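Local coordinates for SusD homolog (Bacteroides thetaiotaomicron, PDB 4MRU), which probably binds mucin O-glycans at the bacterial surface as a SusD-like, TPR-related outer-membrane lipoprotein, at residues K80-T84 with Y125-P129; V86-Y91 with R114-M118. All coordinates share one frame; numbering follows the deposited sequence.

Contact 1: K80-T84 with Y125-P129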
ATOM      1  N   LYS A  80       4.265  17.097   5.685  1.00 21.09           N
ATOM      2  CA  LYS A  80       3.728  17.022   7.020  1.00 23.23           C
ATOM      3  C   LYS A  80       2.736  15.897   7.236  1.00 23.51           C
ATOM      4  O   LYS A  80       2.815  15.187   8.242  1.00 22.91           O
ATOM      5  CB  LYS A  80       3.031  18.362   7.376  1.00 22.89           C
ATOM      6  CG  LYS A  80       2.717  18.469   8.848  1.00 28.44           C
ATOM      7  CD  LYS A  80       2.076  19.800   9.209  1.00 40.01           C
ATOM      8  CE  LYS A  80       1.837  19.933  10.718  1.00 40.63           C
ATOM      9  NZ  LYS A  80       0.398  19.763  11.020  1.00 51.02           N
ATOM     10  N   ALA A  81       1.795  15.717   6.318  1.00 20.72           N
ATOM     11  CA  ALA A  81       0.595  14.901   6.626  1.00 21.27           C
ATOM     12  C   ALA A  81       0.860  13.404   6.833  1.00 22.85           C
ATOM     13  O   ALA A  81       0.358  12.838   7.783  1.00 22.76           O
ATOM     14  CB  ALA A  81      -0.475  15.091   5.562  1.00 26.71           C
ATOM     15  N   PRO A  82       1.678  12.761   5.973  1.00 21.46           N
ATOM     16  CA  PRO A  82       1.869  11.308   6.198  1.00 21.21           C
ATOM     17  C   PRO A  82       2.654  10.894   7.470  1.00 22.49           C
ATOM     18  O   PRO A  82       2.735   9.708   7.776  1.00 24.79           O
ATOM     19  CB  PRO A  82       2.635  10.864   4.944  1.00 23.16           C
ATOM     20  CG  PRO A  82       2.418  11.971   3.947  1.00 22.88           C
ATOM     21  CD  PRO A  82       2.399  13.216   4.776  1.00 24.64           C
ATOM     22  N   PHE A  83       3.282  11.844   8.138  1.00 24.22           N
ATOM     23  CA  PHE A  83       4.102  11.591   9.343  1.00 20.04           C
ATOM     24  C   PHE A  83       3.449  12.265  10.509  1.00 19.66           C
ATOM     25  O   PHE A  83       2.901  11.603  11.406  1.00 23.18           O
ATOM     26  CB  PHE A  83       5.550  12.099   9.154  1.00 19.88           C
ATOM     27  CG  PHE A  83       6.468  11.821  10.334  1.00 18.01           C
ATOM     28  CD1 PHE A  83       6.546  12.710  11.366  1.00 21.95           C
ATOM     29  CD2 PHE A  83       7.249  10.695  10.371  1.00 19.04           C
ATOM     30  CE1 PHE A  83       7.374  12.476  12.448  1.00 23.32           C
ATOM     31  CE2 PHE A  83       8.071  10.437  11.445  1.00 21.75           C
ATOM     32  CZ  PHE A  83       8.134  11.326  12.486  1.00 24.24           C
ATOM     33  N   THR A  84       3.455  13.593  10.480  1.00 19.69           N
ATOM     34  CA  THR A  84       3.011  14.361  11.630  1.00 22.38           C
ATOM     35  C   THR A  84       1.502  14.202  11.886  1.00 22.83           C
ATOM     36  O   THR A  84       1.087  13.996  13.014  1.00 22.92           O
ATOM     37  CB  THR A  84       3.334  15.847  11.470  1.00 21.77           C
ATOM     38  OG1 THR A  84       4.755  16.028  11.286  1.00 22.28           O
ATOM     39  CG2 THR A  84       2.874  16.654  12.721  1.00 25.54           C
ATOM     40  N   TYR A 125       9.030   5.726   5.907  1.00 19.21           N
ATOM     41  CA  TYR A 125      10.144   6.561   6.452  1.00 19.07           C
ATOM     42  C   TYR A 125      11.335   5.795   6.929  1.00 19.41           C
ATOM     43  O   TYR A 125      12.442   6.323   6.898  1.00 18.04           O
ATOM     44  CB  TYR A 125       9.648   7.415   7.621  1.00 20.90           C
ATOM     45  CG  TYR A 125       8.647   8.448   7.171  1.00 21.77           C
ATOM     46  CD1 TYR A 125       9.059   9.655   6.629  1.00 20.76           C
ATOM     47  CD2 TYR A 125       7.311   8.225   7.284  1.00 19.14           C
ATOM     48  CE1 TYR A 125       8.160  10.579   6.149  1.00 19.69           C
ATOM     49  CE2 TYR A 125       6.394   9.170   6.846  1.00 20.57           C
ATOM     50  CZ  TYR A 125       6.821  10.343   6.290  1.00 20.96           C
ATOM     51  OH  TYR A 125       5.892  11.284   5.885  1.00 20.52           O
ATOM     52  N   GLY A 126      11.114   4.572   7.395  1.00 18.61           N
ATOM     53  CA  GLY A 126      12.147   3.851   8.123  1.00 18.09           C
ATOM     54  C   GLY A 126      11.935   4.026   9.625  1.00 18.15           C
ATOM     55  O   GLY A 126      10.832   3.745  10.159  1.00 18.73           O
ATOM     56  N   PRO A 127      12.935   4.583  10.313  1.00 18.39           N
ATOM     57  CA  PRO A 127      12.760   4.882  11.759  1.00 18.46           C
ATOM     58  C   PRO A 127      11.672   5.886  11.978  1.00 19.19           C
ATOM     59  O   PRO A 127      11.554   6.854  11.198  1.00 21.13           O
ATOM     60  CB  PRO A 127      14.091   5.489  12.182  1.00 16.50           C
ATOM     61  CG  PRO A 127      15.039   4.971  11.157  1.00 17.58           C
ATOM     62  CD  PRO A 127      14.289   4.924   9.881  1.00 15.62           C
ATOM     63  N   ILE A 128      10.836   5.589  12.976  1.00 17.71           N
ATOM     64  CA  ILE A 128       9.730   6.408  13.404  1.00 18.93           C
ATOM     65  C   ILE A 128       9.584   6.309  14.918  1.00 20.48           C
ATOM     66  O   ILE A 128       9.953   5.297  15.525  1.00 20.51           O
ATOM     67  CB  ILE A 128       8.356   5.980  12.805  1.00 18.38           C
ATOM     68  CG1 ILE A 128       8.018   4.524  13.110  1.00 18.68           C
ATOM     69  CG2 ILE A 128       8.307   6.159  11.292  1.00 18.94           C
ATOM     70  CD1 ILE A 128       6.534   4.252  12.982  1.00 19.22           C
ATOM     71  N   PRO A 129       9.003   7.342  15.520  1.00 20.74           N
ATOM     72  CA  PRO A 129       8.521   7.256  16.896  1.00 21.98           C
ATOM     73  C   PRO A 129       7.441   6.189  16.975  1.00 21.59           C
ATOM     74  O   PRO A 129       6.616   6.116  16.105  1.00 23.59           O
ATOM     75  CB  PRO A 129       7.921   8.630  17.156  1.00 23.89           C
ATOM     76  CG  PRO A 129       8.426   9.509  16.064  1.00 29.17           C
ATOM     77  CD  PRO A 129       8.683   8.634  14.894  1.00 24.16           C
TER
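Phe83 pushes its ring edge into the face of Tyr125 in a T-shaped stack: the phenylalanine edge is the bump, and the tyrosine face is the surface it presses on. The two planes stand at 78°, with ring centroids of Phe83 and Tyr125 5.2 Å apart. The leading atom is Phe83 CD2, which sits 3.8 Å above the Tyr125 plane, over the ring centre. What puts it there is the first torsion of Phe83: CG lies anti to the backbone N (chi1 -178°), which throws the ring out from the helix toward the 125-129 segment. Behind the ring, Phe83 CB settles against the phenol end of the same tyrosine, 3.6 Å from Tyr125 CZ.

That phenol end is a bump of its own. It runs in across Pro82 at about a right angle, and Tyr125 OH lies 3.4 Å from Pro82 CB, in the notch between the proline and Phe83 CB. No hydrogen bond crosses between the two segments; the hydroxyl meets carbon here. Pro82 O, near the plane of the tyrosine ring at its edge, is buried without a hydrogen-bonding partner.

In the fold, this is where helix 81-100 begins and helix 104-125 ends, the open end of an antiparallel hairpin consistent with the helical hairpins of the TPR-like SusD fold. Gly126, with positive phi, takes the chain out of the second helix, and the following residues double back past Phe83.

At the CZ end of the phenylalanine the neighbour is Pro129, which comes from the opposite direction and sets its CD 3.7 Å from Phe83 CZ. Ile128 adds a looser touch, its CG2 4.3 Å from Phe83 CE2. Pro465 also packs on Phe83, while Met46 of helix 40-54 lies against Pro82.

Contact 2: V86-Y91 with R114-M118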
ATOM      1  N   VAL A  86      -0.665  11.733  10.792  1.00 20.52           N
ATOM      2  CA  VAL A  86      -0.983  10.361  11.168  1.00 20.29           C
ATOM      3  C   VAL A  86      -0.648  10.101  12.635  1.00 21.02           C
ATOM      4  O   VAL A  86      -1.471   9.607  13.363  1.00 18.76           O
ATOM      5  CB  VAL A  86      -0.275   9.321  10.283  1.00 19.83           C
ATOM      6  CG1 VAL A  86      -0.627   7.932  10.733  1.00 24.36           C
ATOM      7  CG2 VAL A  86      -0.742   9.462   8.844  1.00 24.49           C
ATOM      8  N   ILE A  87       0.565  10.459  13.052  1.00 20.55           N
ATOM      9  CA  ILE A  87       0.995  10.214  14.405  1.00 21.98           C
ATOM     10  C   ILE A  87       0.208  11.068  15.399  1.00 23.64           C
ATOM     11  O   ILE A  87      -0.275  10.527  16.381  1.00 25.47           O
ATOM     12  CB  ILE A  87       2.520  10.442  14.538  1.00 22.99           C
ATOM     13  CG1 ILE A  87       3.255   9.316  13.809  1.00 25.48           C
ATOM     14  CG2 ILE A  87       2.920  10.505  16.001  1.00 28.27           C
ATOM     15  CD1 ILE A  87       4.746   9.523  13.610  1.00 25.34           C
ATOM     16  N   SER A  88       0.022  12.367  15.142  1.00 22.46           N
ATOM     17  CA  SER A  88      -0.625  13.227  16.126  0.50 23.56           C
ATOM     18  C   SER A  88      -2.112  12.912  16.252  1.00 24.68           C
ATOM     19  O   SER A  88      -2.731  13.214  17.277  1.00 23.45           O
ATOM     20  CB  SER A  88      -0.431  14.689  15.763  0.50 25.79           C
ATOM     21  OG  SER A  88      -1.135  14.988  14.589  0.50 23.60           O
ATOM     22  N   GLU A  89      -2.696  12.327  15.216  1.00 23.12           N
ATOM     23  CA  GLU A  89      -4.116  11.945  15.303  1.00 22.88           C
ATOM     24  C   GLU A  89      -4.318  10.562  15.903  1.00 22.61           C
ATOM     25  O   GLU A  89      -5.369  10.291  16.484  1.00 22.78           O
ATOM     26  CB  GLU A  89      -4.753  12.018  13.950  1.00 23.85           C
ATOM     27  CG  GLU A  89      -4.893  13.451  13.465  1.00 27.17           C
ATOM     28  CD  GLU A  89      -5.513  13.580  12.084  1.00 36.71           C
ATOM     29  OE1 GLU A  89      -6.288  12.690  11.693  1.00 37.20           O
ATOM     30  OE2 GLU A  89      -5.230  14.599  11.397  1.00 41.64           O
ATOM     31  N   THR A  90      -3.336   9.682  15.735  1.00 22.53           N
ATOM     32  CA  THR A  90      -3.466   8.318  16.223  1.00 21.17           C
ATOM     33  C   THR A  90      -3.407   8.279  17.748  1.00 21.42           C
ATOM     34  O   THR A  90      -4.264   7.655  18.397  1.00 19.19           O
ATOM     35  CB  THR A  90      -2.403   7.368  15.625  1.00 20.64           C
ATOM     36  OG1 THR A  90      -2.621   7.240  14.212  1.00 22.32           O
ATOM     37  CG2 THR A  90      -2.507   6.008  16.237  1.00 24.38           C
ATOM     38  N   TYR A  91      -2.412   8.935  18.335  1.00 20.97           N
ATOM     39  CA  TYR A  91      -2.092   8.631  19.717  1.00 21.59           C
ATOM     40  C   TYR A  91      -3.113   9.149  20.724  1.00 25.03           C
ATOM     41  O   TYR A  91      -3.353   8.474  21.719  1.00 24.58           O
ATOM     42  CB  TYR A  91      -0.679   9.112  20.073  1.00 24.40           C
ATOM     43  CG  TYR A  91       0.299   8.050  19.633  1.00 26.03           C
ATOM     44  CD1 TYR A  91       0.502   6.911  20.405  1.00 27.22           C
ATOM     45  CD2 TYR A  91       0.924   8.130  18.405  1.00 24.71           C
ATOM     46  CE1 TYR A  91       1.328   5.910  19.973  1.00 26.08           C
ATOM     47  CE2 TYR A  91       1.760   7.125  17.952  1.00 24.01           C
ATOM     48  CZ  TYR A  91       1.967   6.014  18.740  1.00 24.69           C
ATOM     49  OH  TYR A  91       2.804   5.008  18.298  1.00 22.55           O
ATOM     50  N   ARG A 114      -3.462   0.221  15.912  1.00 18.39           N
ATOM     51  CA  ARG A 114      -2.242   1.008  15.944  1.00 17.52           C
ATOM     52  C   ARG A 114      -1.140   0.365  15.073  1.00 19.11           C
ATOM     53  O   ARG A 114      -0.444   1.055  14.326  1.00 20.31           O
ATOM     54  CB  ARG A 114      -1.777   1.198  17.358  1.00 20.02           C
ATOM     55  CG  ARG A 114      -0.369   1.772  17.446  1.00 21.15           C
ATOM     56  CD  ARG A 114      -0.144   2.225  18.870  1.00 23.78           C
ATOM     57  NE  ARG A 114       1.246   2.568  19.139  1.00 23.32           N
ATOM     58  CZ  ARG A 114       2.146   1.758  19.671  1.00 25.37           C
ATOM     59  NH1 ARG A 114       1.869   0.486  19.989  1.00 27.37           N
ATOM     60  NH2 ARG A 114       3.356   2.237  19.899  1.00 23.37           N
ATOM     61  N   VAL A 115      -0.964  -0.942  15.182  1.00 19.71           N
ATOM     62  CA  VAL A 115      -0.013  -1.605  14.342  1.00 17.96           C
ATOM     63  C   VAL A 115      -0.386  -1.384  12.870  1.00 19.78           C
ATOM     64  O   VAL A 115       0.462  -1.098  12.038  1.00 18.49           O
ATOM     65  CB  VAL A 115       0.058  -3.115  14.632  1.00 18.00           C
ATOM     66  CG1 VAL A 115       0.856  -3.822  13.562  1.00 18.60           C
ATOM     67  CG2 VAL A 115       0.650  -3.374  16.018  1.00 17.17           C
ATOM     68  N   THR A 116      -1.650  -1.571  12.530  1.00 19.31           N
ATOM     69  CA  THR A 116      -2.068  -1.453  11.143  1.00 17.46           C
ATOM     70  C   THR A 116      -1.762  -0.043  10.574  1.00 17.20           C
ATOM     71  O   THR A 116      -1.294   0.090   9.464  1.00 18.72           O
ATOM     72  CB  THR A 116      -3.574  -1.794  11.023  1.00 19.57           C
ATOM     73  OG1 THR A 116      -3.810  -3.099  11.561  1.00 19.60           O
ATOM     74  CG2 THR A 116      -4.052  -1.723   9.579  1.00 20.48           C
ATOM     75  N   ILE A 117      -2.053   1.003  11.341  1.00 16.99           N
ATOM     76  CA  ILE A 117      -1.782   2.375  10.933  1.00 15.78           C
ATOM     77  C   ILE A 117      -0.286   2.588  10.731  1.00 16.95           C
ATOM     78  O   ILE A 117       0.171   3.124   9.723  1.00 16.70           O
ATOM     79  CB  ILE A 117      -2.258   3.368  12.015  1.00 17.30           C
ATOM     80  CG1 ILE A 117      -3.763   3.371  12.085  1.00 17.71           C
ATOM     81  CG2 ILE A 117      -1.760   4.778  11.709  1.00 19.00           C
ATOM     82  CD1 ILE A 117      -4.338   3.945  13.375  1.00 20.02           C
HETATM   83  N   MSE A 118       0.477   2.154  11.728  1.00 16.84           N
HETATM   84  CA  MSE A 118       1.875   2.516  11.778  1.00 20.58           C
HETATM   85  C   MSE A 118       2.782   1.612  10.952  1.00 20.71           C
HETATM   86  O   MSE A 118       3.921   2.001  10.647  1.00 18.34           O
HETATM   87  CB  MSE A 118       2.340   2.476  13.224  1.00 20.05           C
HETATM   88  CG  MSE A 118       1.663   3.546  14.082  1.00 21.61           C
HETATM   89 SE   MSE A 118       2.052   5.370  13.392  0.75 27.08          SE
HETATM   90  CE  MSE A 118       0.642   6.387  14.339  1.00 25.58           C
TER
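Arg114 holds the hydroxyl of Tyr91 with two nitrogens at once, side-on, across an antiparallel pair of neighbouring helices. NE is the straighter donor, with an N-H...O angle of 159°. It brings Arg114 NE to 3.0 Å from Tyr91 OH. Arg114 NH2 reaches the same Tyr91 OH at 3.2 Å along a more bent path. The oxygen lies close to the guanidinium plane, and the phenol ring stands steeply to that plane. An arginine chain extended from CG to NE makes the reach possible. Its remaining terminal nitrogen, NH1, forms a salt bridge with Glu162 of helix 152-173, so the group is tied on two sides and its rotation is probably fixed.

The helices form a hairpin consistent with the TPR-like fold, their short segments running 173° apart with axes 11.3 Å from each other. On the 86-91 side, Thr90 turns its hydroxyl back onto its own helix: OG1 gives a hydrogen bond to Val86 O, which also takes the backbone N-H of Thr90 from the opposite face of the carbonyl plane. The buried hydroxyl is thus satisfied within its own helix.

Between these polar points the selenomethionine at Met118 fits as a knob into the hole formed by Val86, Ile87, Thr90 and Tyr91. Its chain bends at chi2 (-60°), carrying the methyl inward past Ile87 to meet Thr90 tip to tip, Met118 CE lying 3.4 Å from Thr90 CB. The selenium passes Ile87 CG1, and the methyl also comes to within 3.9 Å of Tyr91, Met118 CE to CE2. Beside the knob, the branched side chains of Val86 and Ile117 run alongside one another, antiparallel. Here too carbons are closer than ordinary van der Waals contact, as in the Met118-Thr90 pair: Val86 CG1 lies 3.5 Å from Ile117 CG2.

In the fold
Contacts 1 and 2 follow one another along the same hairpin, with centres about 10 Å apart. Both draw their first segment from helix 81-100; contact 2 takes its partner from helix 104-125, whereas contact 1 takes its partner from the last residue of that helix and the loop beyond. In chain order, 86-91 and 114-118 are nested between 80-84 and 125-129. The two contacts adjoin: Ala81 O lies 3.7 Å from Val86 CG2, and Pro129 CD touches Ile87 CD1 more loosely at 4.2 Å. Together they join the helices from their middle out to the open end of the hairpin, away from the magnesium-binding residue Asn373.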